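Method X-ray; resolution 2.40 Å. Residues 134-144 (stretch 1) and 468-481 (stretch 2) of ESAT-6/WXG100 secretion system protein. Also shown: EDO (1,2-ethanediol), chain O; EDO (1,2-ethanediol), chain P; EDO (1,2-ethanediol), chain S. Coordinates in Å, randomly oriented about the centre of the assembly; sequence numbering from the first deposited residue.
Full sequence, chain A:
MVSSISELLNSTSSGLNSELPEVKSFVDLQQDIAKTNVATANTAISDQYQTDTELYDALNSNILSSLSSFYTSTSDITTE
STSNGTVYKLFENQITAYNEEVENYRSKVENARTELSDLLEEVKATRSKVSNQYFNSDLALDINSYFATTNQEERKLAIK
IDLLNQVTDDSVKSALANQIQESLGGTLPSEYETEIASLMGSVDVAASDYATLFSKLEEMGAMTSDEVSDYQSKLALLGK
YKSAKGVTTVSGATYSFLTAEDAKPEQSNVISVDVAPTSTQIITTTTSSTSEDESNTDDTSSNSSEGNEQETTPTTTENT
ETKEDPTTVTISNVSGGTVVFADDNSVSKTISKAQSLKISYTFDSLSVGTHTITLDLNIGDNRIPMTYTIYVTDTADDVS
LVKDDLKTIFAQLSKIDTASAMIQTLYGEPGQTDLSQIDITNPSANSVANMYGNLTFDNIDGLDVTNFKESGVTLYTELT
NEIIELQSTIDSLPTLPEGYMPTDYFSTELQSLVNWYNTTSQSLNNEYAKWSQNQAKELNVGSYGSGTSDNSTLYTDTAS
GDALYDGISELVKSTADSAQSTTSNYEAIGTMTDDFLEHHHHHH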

# COMPACT_ATOMS: atom_id res chain seq x y z
N TYR A 134 43.61 -0.11 -6.99
CA TYR A 134 43.26 0.14 -5.60
C TYR A 134 43.17 1.62 -5.24
O TYR A 134 42.37 1.98 -4.37
CB TYR A 134 44.26 -0.53 -4.66
CG TYR A 134 44.24 -2.04 -4.70
CD1 TYR A 134 44.99 -2.74 -5.65
CD2 TYR A 134 43.48 -2.77 -3.80
CE1 TYR A 134 44.97 -4.12 -5.69
CE2 TYR A 134 43.46 -4.16 -3.84
CZ TYR A 134 44.21 -4.83 -4.78
OH TYR A 134 44.19 -6.21 -4.82
N PHE A 135 43.96 2.47 -5.88
CA PHE A 135 44.02 3.88 -5.52
C PHE A 135 43.35 4.79 -6.53
O PHE A 135 43.15 5.98 -6.24
CB PHE A 135 45.48 4.32 -5.33
CG PHE A 135 46.22 3.52 -4.29
CD1 PHE A 135 45.57 3.03 -3.18
CD2 PHE A 135 47.58 3.26 -4.44
CE1 PHE A 135 46.25 2.29 -2.22
CE2 PHE A 135 48.27 2.53 -3.49
CZ PHE A 135 47.60 2.04 -2.38
N ASN A 136 43.01 4.28 -7.71
CA ASN A 136 42.28 4.98 -8.77
C ASN A 136 43.19 5.92 -9.56
O ASN A 136 42.70 6.61 -10.46
CB ASN A 136 41.08 5.78 -8.23
CG ASN A 136 40.02 6.02 -9.28
OD1 ASN A 136 39.86 5.23 -10.21
ND2 ASN A 136 39.29 7.12 -9.15
N SER A 137 44.48 5.97 -9.27
CA SER A 137 45.45 6.71 -10.07
C SER A 137 46.78 5.97 -10.00
O SER A 137 46.87 4.87 -9.44
CB SER A 137 45.56 8.16 -9.60
OG SER A 137 46.17 8.23 -8.32
N ASP A 138 47.82 6.57 -10.58
CA ASP A 138 49.16 6.00 -10.57
C ASP A 138 50.05 6.91 -9.72
O ASP A 138 50.56 7.92 -10.21
CB ASP A 138 49.71 5.86 -11.99
CG ASP A 138 51.11 5.28 -12.02
OD1 ASP A 138 51.64 4.91 -10.95
OD2 ASP A 138 51.70 5.19 -13.12
N LEU A 139 50.23 6.54 -8.45
CA LEU A 139 51.01 7.38 -7.55
C LEU A 139 52.47 7.46 -7.97
O LEU A 139 53.12 8.49 -7.76
CB LEU A 139 50.90 6.86 -6.12
CG LEU A 139 49.51 7.00 -5.48
CD1 LEU A 139 49.46 6.32 -4.13
CD2 LEU A 139 49.13 8.46 -5.35
N ALA A 140 53.01 6.40 -8.57
CA ALA A 140 54.42 6.32 -8.95
C ALA A 140 55.30 6.85 -7.82
O ALA A 140 56.04 7.83 -7.96
CB ALA A 140 54.69 7.08 -10.25
N LEU A 141 55.21 6.18 -6.68
CA LEU A 141 55.99 6.57 -5.51
C LEU A 141 57.47 6.51 -5.85
O LEU A 141 57.95 5.53 -6.42
CB LEU A 141 55.67 5.65 -4.33
CG LEU A 141 56.18 6.09 -2.96
CD1 LEU A 141 55.47 7.36 -2.52
CD2 LEU A 141 55.98 4.98 -1.94
N ASP A 142 58.20 7.58 -5.50
CA ASP A 142 59.61 7.70 -5.83
C ASP A 142 60.45 6.93 -4.81
O ASP A 142 60.45 7.26 -3.62
CB ASP A 142 60.01 9.17 -5.88
CG ASP A 142 61.51 9.36 -5.98
OD1 ASP A 142 62.06 9.18 -7.09
OD2 ASP A 142 62.13 9.70 -4.95
N ILE A 143 61.18 5.92 -5.28
CA ILE A 143 61.93 5.05 -4.38
C ILE A 143 63.11 5.76 -3.72
O ILE A 143 63.57 5.34 -2.66
CB ILE A 143 62.45 3.80 -5.12
CG1 ILE A 143 63.52 4.20 -6.14
CG2 ILE A 143 61.30 3.07 -5.80
CD1 ILE A 143 64.30 3.02 -6.70
N ASN A 144 63.61 6.84 -4.34
CA ASN A 144 64.85 7.46 -3.88
C ASN A 144 64.83 7.78 -2.39
O ASN A 144 65.87 7.68 -1.72
CB ASN A 144 65.11 8.74 -4.68
CG ASN A 144 66.07 9.68 -3.98
OD1 ASN A 144 67.29 9.61 -4.17
ND2 ASN A 144 65.53 10.58 -3.17
N PHE A 468 40.02 -2.47 1.65
CA PHE A 468 40.51 -2.37 0.28
C PHE A 468 41.76 -1.50 0.22
O PHE A 468 42.74 -1.84 -0.45
CB PHE A 468 39.41 -1.81 -0.63
CG PHE A 468 39.66 -2.02 -2.10
CD1 PHE A 468 39.64 -3.30 -2.65
CD2 PHE A 468 39.87 -0.94 -2.94
CE1 PHE A 468 39.84 -3.49 -4.00
CE2 PHE A 468 40.07 -1.13 -4.30
CZ PHE A 468 40.06 -2.41 -4.83
N LYS A 469 41.73 -0.36 0.91
CA LYS A 469 42.91 0.49 1.01
C LYS A 469 44.08 -0.28 1.60
O LYS A 469 45.22 -0.14 1.14
CB LYS A 469 42.58 1.72 1.85
CG LYS A 469 43.66 2.79 1.89
CD LYS A 469 43.35 3.85 2.94
CE LYS A 469 44.36 4.99 2.88
NZ LYS A 469 44.09 6.03 3.91
N GLU A 470 43.82 -1.11 2.62
CA GLU A 470 44.89 -1.85 3.27
C GLU A 470 45.49 -2.90 2.34
O GLU A 470 46.70 -3.15 2.38
CB GLU A 470 44.37 -2.49 4.56
CG GLU A 470 44.77 -1.76 5.83
CD GLU A 470 44.03 -2.25 7.06
OE1 GLU A 470 42.84 -1.92 7.20
OE2 GLU A 470 44.63 -2.98 7.87
N SER A 471 44.67 -3.53 1.51
CA SER A 471 45.19 -4.51 0.57
C SER A 471 46.09 -3.85 -0.47
O SER A 471 47.19 -4.34 -0.76
CB SER A 471 44.04 -5.25 -0.12
OG SER A 471 43.38 -6.11 0.80
N GLY A 472 45.64 -2.72 -1.02
CA GLY A 472 46.45 -2.02 -2.01
C GLY A 472 47.77 -1.53 -1.44
O GLY A 472 48.82 -1.64 -2.08
N VAL A 473 47.74 -0.98 -0.22
CA VAL A 473 48.95 -0.45 0.39
C VAL A 473 49.96 -1.57 0.63
O VAL A 473 51.16 -1.40 0.40
CB VAL A 473 48.61 0.30 1.69
CG1 VAL A 473 49.88 0.63 2.46
CG2 VAL A 473 47.85 1.57 1.38
N THR A 474 49.49 -2.72 1.10
CA THR A 474 50.39 -3.85 1.31
C THR A 474 51.02 -4.29 -0.00
O THR A 474 52.24 -4.48 -0.09
CB THR A 474 49.65 -5.01 1.97
OG1 THR A 474 49.08 -4.58 3.21
CG2 THR A 474 50.60 -6.16 2.23
N LEU A 475 50.20 -4.47 -1.04
CA LEU A 475 50.74 -4.86 -2.34
C LEU A 475 51.69 -3.80 -2.88
O LEU A 475 52.81 -4.11 -3.31
CB LEU A 475 49.60 -5.12 -3.33
CG LEU A 475 48.80 -6.40 -3.08
CD1 LEU A 475 47.59 -6.50 -4.01
CD2 LEU A 475 49.70 -7.62 -3.23
N TYR A 476 51.27 -2.53 -2.85
CA TYR A 476 52.12 -1.47 -3.37
C TYR A 476 53.42 -1.37 -2.57
O TYR A 476 54.50 -1.19 -3.15
CB TYR A 476 51.37 -0.14 -3.36
CG TYR A 476 51.98 0.90 -4.27
CD1 TYR A 476 51.59 1.00 -5.60
CD2 TYR A 476 52.95 1.78 -3.81
CE1 TYR A 476 52.15 1.94 -6.45
CE2 TYR A 476 53.52 2.73 -4.65
CZ TYR A 476 53.11 2.80 -5.97
OH TYR A 476 53.68 3.74 -6.80
N THR A 477 53.34 -1.48 -1.24
CA THR A 477 54.54 -1.40 -0.41
C THR A 477 55.54 -2.49 -0.80
O THR A 477 56.72 -2.21 -1.01
CB THR A 477 54.17 -1.51 1.07
OG1 THR A 477 53.30 -0.43 1.43
CG2 THR A 477 55.41 -1.46 1.93
N GLU A 478 55.06 -3.73 -0.90
CA GLU A 478 55.97 -4.84 -1.19
C GLU A 478 56.57 -4.72 -2.58
O GLU A 478 57.74 -5.07 -2.80
CB GLU A 478 55.22 -6.17 -1.04
CG GLU A 478 54.83 -6.47 0.40
CD GLU A 478 54.06 -7.77 0.55
OE1 GLU A 478 53.75 -8.40 -0.48
OE2 GLU A 478 53.76 -8.15 1.70
N LEU A 479 55.80 -4.21 -3.55
CA LEU A 479 56.34 -4.01 -4.89
C LEU A 479 57.36 -2.89 -4.91
O LEU A 479 58.38 -2.98 -5.61
CB LEU A 479 55.21 -3.74 -5.88
CG LEU A 479 54.27 -4.91 -6.15
CD1 LEU A 479 52.92 -4.41 -6.65
CD2 LEU A 479 54.90 -5.87 -7.14
N THR A 480 57.12 -1.81 -4.16
CA THR A 480 58.11 -0.75 -4.07
C THR A 480 59.38 -1.25 -3.40
O THR A 480 60.49 -0.97 -3.86
CB THR A 480 57.54 0.45 -3.30
OG1 THR A 480 56.48 1.04 -4.06
CG2 THR A 480 58.63 1.50 -3.08
N ASN A 481 59.24 -2.01 -2.31
CA ASN A 481 60.40 -2.55 -1.63
C ASN A 481 61.19 -3.48 -2.54
O ASN A 481 62.43 -3.53 -2.48
CB ASN A 481 59.97 -3.29 -0.36
CG ASN A 481 61.15 -3.82 0.43
OD1 ASN A 481 61.80 -3.08 1.16
ND2 ASN A 481 61.43 -5.11 0.28
C1 EDO O . 70.43 10.43 -2.61
O1 EDO O . 69.35 9.57 -2.25
C2 EDO O . 70.68 11.44 -1.50
O2 EDO O . 71.61 12.43 -1.93
C1 EDO P . 68.34 10.70 -8.26
O1 EDO P . 67.30 11.23 -7.43
C2 EDO P . 69.56 10.35 -7.41
O2 EDO P . 69.26 9.27 -6.52
C1 EDO S . 40.38 -7.31 2.24
O1 EDO S . 40.43 -6.99 0.85
C2 EDO S . 39.65 -8.64 2.45
O2 EDO S . 40.36 -9.69 1.77
O HOH W 1 53.14 3.06 -9.16

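Stretch 2 is helical throughout, its backbone hydrogen bonds running from Gly472 N to Phe468 O (3.1 Å) through Asn481 N to Thr477 O (2.8 Å). Stretch 1 enters as the last part of a helix and then opens into a loop: Asn136 leaves helical geometry with a positive phi of 79°, and the chain beyond it runs on beside the other helix. The backbones come closest in register at Tyr134 and Gly472, whose CA atoms lie 5.3 Å apart; farther along, the CA atoms of Ile143 and Thr480 are 7.0 Å apart.

Such a close approach depends on glycine. An ideal CB on Gly472 would point toward stretch 1 and fall 2.5 Å from Tyr134 CB, a clash, and 3.2 Å from Phe135 CE1. With that space free, Gly472 CA instead packs over one face of the Tyr134 ring, 3.8 Å from its centroid, in a CH-pi contact.

Two consecutive aromatic residues use the opening as knobs. Tyr134, chi1 in m, is buried among Phe468, Ser471, Gly472 and Leu475. Its ring forms an offset stack with that of Phe468, centroids 4.7 Å apart and planes at 30°, while Tyr134 CZ meets Leu475 CD1 at 3.8 Å. The tyrosine hydroxyl is not stranded by this burial, since it is hydrogen-bonded elsewhere in the structure. Phe135, also m, starts sideways from its CA but brings its ring end in among Lys469, Gly472, Val473 and Tyr476; Phe135 CZ lies 3.8 Å from Val473 CG2, and Phe135 CE2 4.1 Å from Tyr476 CB. A wholly apolar ring suits this pocket, where its neighbours include aliphatic carbon.

One turn of helix beyond Gly472, Tyr476 serves the loop with both carbon and oxygen. Leu141 N donates a hydrogen bond to Tyr476 OH at 2.9 Å, nearly straight at 167°, and Leu141 CB packs at the ring edge, 3.6 Å from Tyr476 CE2. A water extends the polar link, 2.5 Å from Tyr476 OH and donating to Asp138 OD1 at 3.0 Å. Asp138 OD1 also accepts a weak hydrogen bond from Ala140 N, 3.1 Å away, which helps tie the turn together.

The far end is lighter: Ile143 CG2 meets Thr480 CG2 at 4.1 Å. Threonine suits this place because its methyl can face the isoleucine while Thr480 OG1 bonds back to Tyr476 O at 3.1 Å. In all, the contact buries 623 Å², with tight aromatic packing around a glycine and a tyrosine hydroxyl anchoring the loop.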